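Local coordinates for protein endo-1,3-beta-glucanase (Streptomyces sioyaensis, PDB 3DGT) that probably hydrolyses internal 1,3-beta-glucosidic bonds in 1,3-beta-glucans through its family 16 glycoside hydrolase catalytic domain, at residues A[123-128]-A[141-146]. Residues are numbered along the deposited sequence; the frame is centred on the assembly and turned at random.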
ATOM      1  N   PHE A 123      -1.256  -1.359   0.529  1.00 10.84           N
ATOM      2  CA  PHE A 123       0.156  -1.566   0.204  1.00 10.80           C
ATOM      3  C   PHE A 123       0.429  -0.579  -0.905  1.00 10.84           C
ATOM      4  O   PHE A 123      -0.154  -0.654  -1.979  1.00 10.49           O
ATOM      5  CB  PHE A 123       0.363  -3.009  -0.274  1.00 11.36           C
ATOM      6  CG  PHE A 123       1.620  -3.238  -1.083  1.00 10.83           C
ATOM      7  CD1 PHE A 123       2.872  -2.865  -0.600  1.00 11.43           C
ATOM      8  CD2 PHE A 123       1.547  -3.888  -2.308  1.00 10.94           C
ATOM      9  CE1 PHE A 123       4.027  -3.102  -1.344  1.00 12.44           C
ATOM     10  CE2 PHE A 123       2.698  -4.139  -3.053  1.00 10.83           C
ATOM     11  CZ  PHE A 123       3.934  -3.742  -2.574  1.00 11.62           C
ATOM     12  N   TRP A 124       1.293   0.385  -0.635  1.00 10.82           N
ATOM     13  CA  TRP A 124       1.382   1.538  -1.516  1.00 11.26           C
ATOM     14  C   TRP A 124       2.740   2.228  -1.467  1.00 11.39           C
ATOM     15  O   TRP A 124       3.631   1.845  -0.695  1.00 11.20           O
ATOM     16  CB  TRP A 124       0.210   2.502  -1.241  1.00 11.37           C
ATOM     17  CG  TRP A 124       0.077   2.984   0.189  1.00 10.95           C
ATOM     18  CD1 TRP A 124      -0.233   2.236   1.290  1.00 10.96           C
ATOM     19  CD2 TRP A 124       0.218   4.331   0.647  1.00 10.24           C
ATOM     20  NE1 TRP A 124      -0.266   3.031   2.416  1.00 11.66           N
ATOM     21  CE2 TRP A 124      -0.013   4.327   2.045  1.00 10.82           C
ATOM     22  CE3 TRP A 124       0.516   5.544   0.009  1.00 11.27           C
ATOM     23  CZ2 TRP A 124       0.058   5.499   2.822  1.00 12.09           C
ATOM     24  CZ3 TRP A 124       0.573   6.707   0.777  1.00 11.65           C
ATOM     25  CH2 TRP A 124       0.352   6.674   2.169  1.00 12.04           C
ATOM     26  N   MET A 125       2.899   3.223  -2.331  1.00 11.12           N
ATOM     27  CA  MET A 125       4.161   3.948  -2.463  1.00 11.81           C
ATOM     28  C   MET A 125       3.885   5.432  -2.482  1.00 11.57           C
ATOM     29  O   MET A 125       2.892   5.872  -3.064  1.00 12.18           O
ATOM     30  CB  MET A 125       4.866   3.575  -3.763  1.00 11.41           C
ATOM     31  CG  MET A 125       5.296   2.119  -3.857  1.00 12.26           C
ATOM     32  SD  MET A 125       5.797   1.645  -5.536  1.00 13.53           S
ATOM     33  CE  MET A 125       7.314   2.573  -5.802  1.00 14.55           C
ATOM     34  N   LEU A 126       4.788   6.198  -1.875  1.00 12.06           N
ATOM     35  CA  LEU A 126       4.688   7.648  -1.856  1.00 12.60           C
ATOM     36  C   LEU A 126       6.025   8.258  -2.276  1.00 12.34           C
ATOM     37  O   LEU A 126       7.086   7.741  -1.924  1.00 12.04           O
ATOM     38  CB  LEU A 126       4.275   8.091  -0.447  1.00 13.38           C
ATOM     39  CG  LEU A 126       3.640   9.444  -0.165  1.00 14.44           C
ATOM     40  CD1 LEU A 126       2.571   9.828  -1.193  1.00 14.24           C
ATOM     41  CD2 LEU A 126       3.056   9.394   1.238  1.00 13.89           C
ATOM     42  N   GLY A 127       5.976   9.321  -3.075  1.00 11.58           N
ATOM     43  CA  GLY A 127       7.209   9.950  -3.555  1.00 12.15           C
ATOM     44  C   GLY A 127       8.097  10.417  -2.420  1.00 12.16           C
ATOM     45  O   GLY A 127       7.614  10.983  -1.437  1.00 12.52           O
ATOM     46  N   ALA A 128       9.402  10.201  -2.574  1.00 12.25           N
ATOM     47  CA  ALA A 128      10.374  10.531  -1.526  1.00 12.35           C
ATOM     48  C   ALA A 128      10.256  11.961  -0.955  1.00 12.38           C
ATOM     49  O   ALA A 128      10.389  12.129   0.264  1.00 13.14           O
ATOM     50  CB  ALA A 128      11.796  10.254  -2.014  1.00 12.11           C
ATOM     51  N   GLY A 141       3.272  12.383  -6.095  1.00 12.59           N
ATOM     52  CA  GLY A 141       3.024  11.043  -6.640  1.00 12.29           C
ATOM     53  C   GLY A 141       2.747   9.990  -5.586  1.00 12.21           C
ATOM     54  O   GLY A 141       3.480   9.873  -4.590  1.00 12.22           O
ATOM     55  N   GLU A 142       1.687   9.221  -5.820  1.00 11.68           N
ATOM     56  CA  GLU A 142       1.325   8.082  -4.979  1.00 11.66           C
ATOM     57  C   GLU A 142       0.938   6.923  -5.875  1.00 11.74           C
ATOM     58  O   GLU A 142       0.133   7.083  -6.790  1.00 11.77           O
ATOM     59  CB  GLU A 142       0.158   8.419  -4.057  1.00 11.84           C
ATOM     60  CG  GLU A 142      -0.270   7.235  -3.174  1.00 11.64           C
ATOM     61  CD  GLU A 142      -1.232   7.626  -2.082  1.00 12.32           C
ATOM     62  OE1 GLU A 142      -1.188   8.783  -1.620  1.00 15.42           O
ATOM     63  OE2 GLU A 142      -2.021   6.759  -1.650  1.00 11.71           O
ATOM     64  N   LEU A 143       1.526   5.763  -5.614  1.00 11.66           N
ATOM     65  CA  LEU A 143       1.172   4.560  -6.342  1.00 11.47           C
ATOM     66  C   LEU A 143       0.547   3.578  -5.376  1.00 11.24           C
ATOM     67  O   LEU A 143       1.230   3.009  -4.530  1.00 11.44           O
ATOM     68  CB  LEU A 143       2.405   3.953  -7.015  1.00 11.74           C
ATOM     69  CG  LEU A 143       3.226   4.881  -7.915  1.00 11.81           C
ATOM     70  CD1 LEU A 143       4.468   4.176  -8.445  1.00 13.31           C
ATOM     71  CD2 LEU A 143       2.399   5.431  -9.066  1.00 13.81           C
ATOM     72  N   ASP A 144      -0.768   3.429  -5.472  1.00 11.34           N
ATOM     73  CA  ASP A 144      -1.495   2.506  -4.619  1.00 11.02           C
ATOM     74  C   ASP A 144      -1.547   1.159  -5.309  1.00 11.49           C
ATOM     75  O   ASP A 144      -2.273   0.980  -6.282  1.00 11.63           O
ATOM     76  CB  ASP A 144      -2.896   3.045  -4.335  1.00 11.29           C
ATOM     77  CG  ASP A 144      -2.863   4.352  -3.578  1.00 11.36           C
ATOM     78  OD1 ASP A 144      -2.046   4.476  -2.634  1.00 11.37           O
ATOM     79  OD2 ASP A 144      -3.667   5.253  -3.894  1.00 12.51           O
ATOM     80  N   ILE A 145      -0.736   0.226  -4.819  1.00 11.05           N
ATOM     81  CA  ILE A 145      -0.575  -1.082  -5.480  1.00 11.38           C
ATOM     82  C   ILE A 145      -1.694  -2.055  -5.085  1.00 11.56           C
ATOM     83  O   ILE A 145      -2.161  -2.861  -5.906  1.00 12.30           O
ATOM     84  CB  ILE A 145       0.814  -1.682  -5.190  1.00 11.62           C
ATOM     85  CG1 ILE A 145       1.912  -0.648  -5.481  1.00 11.87           C
ATOM     86  CG2 ILE A 145       1.041  -2.973  -6.000  1.00 12.08           C
ATOM     87  CD1 ILE A 145       3.308  -1.114  -5.067  1.00 12.19           C
ATOM     88  N   MET A 146      -2.116  -1.969  -3.826  1.00 11.05           N
ATOM     89  CA  MET A 146      -3.298  -2.668  -3.354  1.00 11.19           C
ATOM     90  C   MET A 146      -3.998  -1.797  -2.322  1.00 11.30           C
ATOM     91  O   MET A 146      -3.373  -1.351  -1.358  1.00 11.82           O
ATOM     92  CB  MET A 146      -2.921  -4.023  -2.735  1.00 11.33           C
ATOM     93  CG  MET A 146      -4.105  -4.863  -2.193  1.00 11.51           C
ATOM     94  SD  MET A 146      -4.916  -4.282  -0.654  1.00 11.91           S
ATOM     95  CE  MET A 146      -3.554  -4.390   0.502  1.00 11.27           C
TER
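Opposite Phe123 the partner strand spends two residues, Ile145 and Met146, in a classic beta bulge that shifts the register of an otherwise regular antiparallel pairing by one residue. Phe123 O accepts hydrogen bonds from both: Met146 N at 3.0 Å, and a weak, bent one from Ile145 N, with 131° at the hydrogen. Ile145, the extra residue, points its CB toward the opposite strand, and its CD1 makes an off-centre CH-pi contact with the Phe123 ring, 4.0 Å from the centroid. Met125 SD also meets Ile145 CD1, at 3.7 Å, on the core side, which strands 99-107 and 191-198 pack against. Glu142, Asp144 and Glu147 spell the ExDxxE signature of bulged family 16 glucanases, in which the two glutamates act as nucleophile and acid/base; the same roles are probable here. Trp124 shares the face of Glu142 and Asp144. With CG anti to the backbone N (chi1 179°), extended Glu142 brings OE2 to 3.3 Å from Trp124 CE3, carboxylate and indole planes 36° apart. Trp137 NE1 hydrogen-bonds to Glu142 OE1, and Asn241 OD1 accepts the hydrogen bond of Trp124 NE1. An alanine at Glu142 would probably leave Trp137 NE1 without its acceptor and open a gap beside the indole. Asp144 OD1 lies 3.3 Å from Trp124 CB.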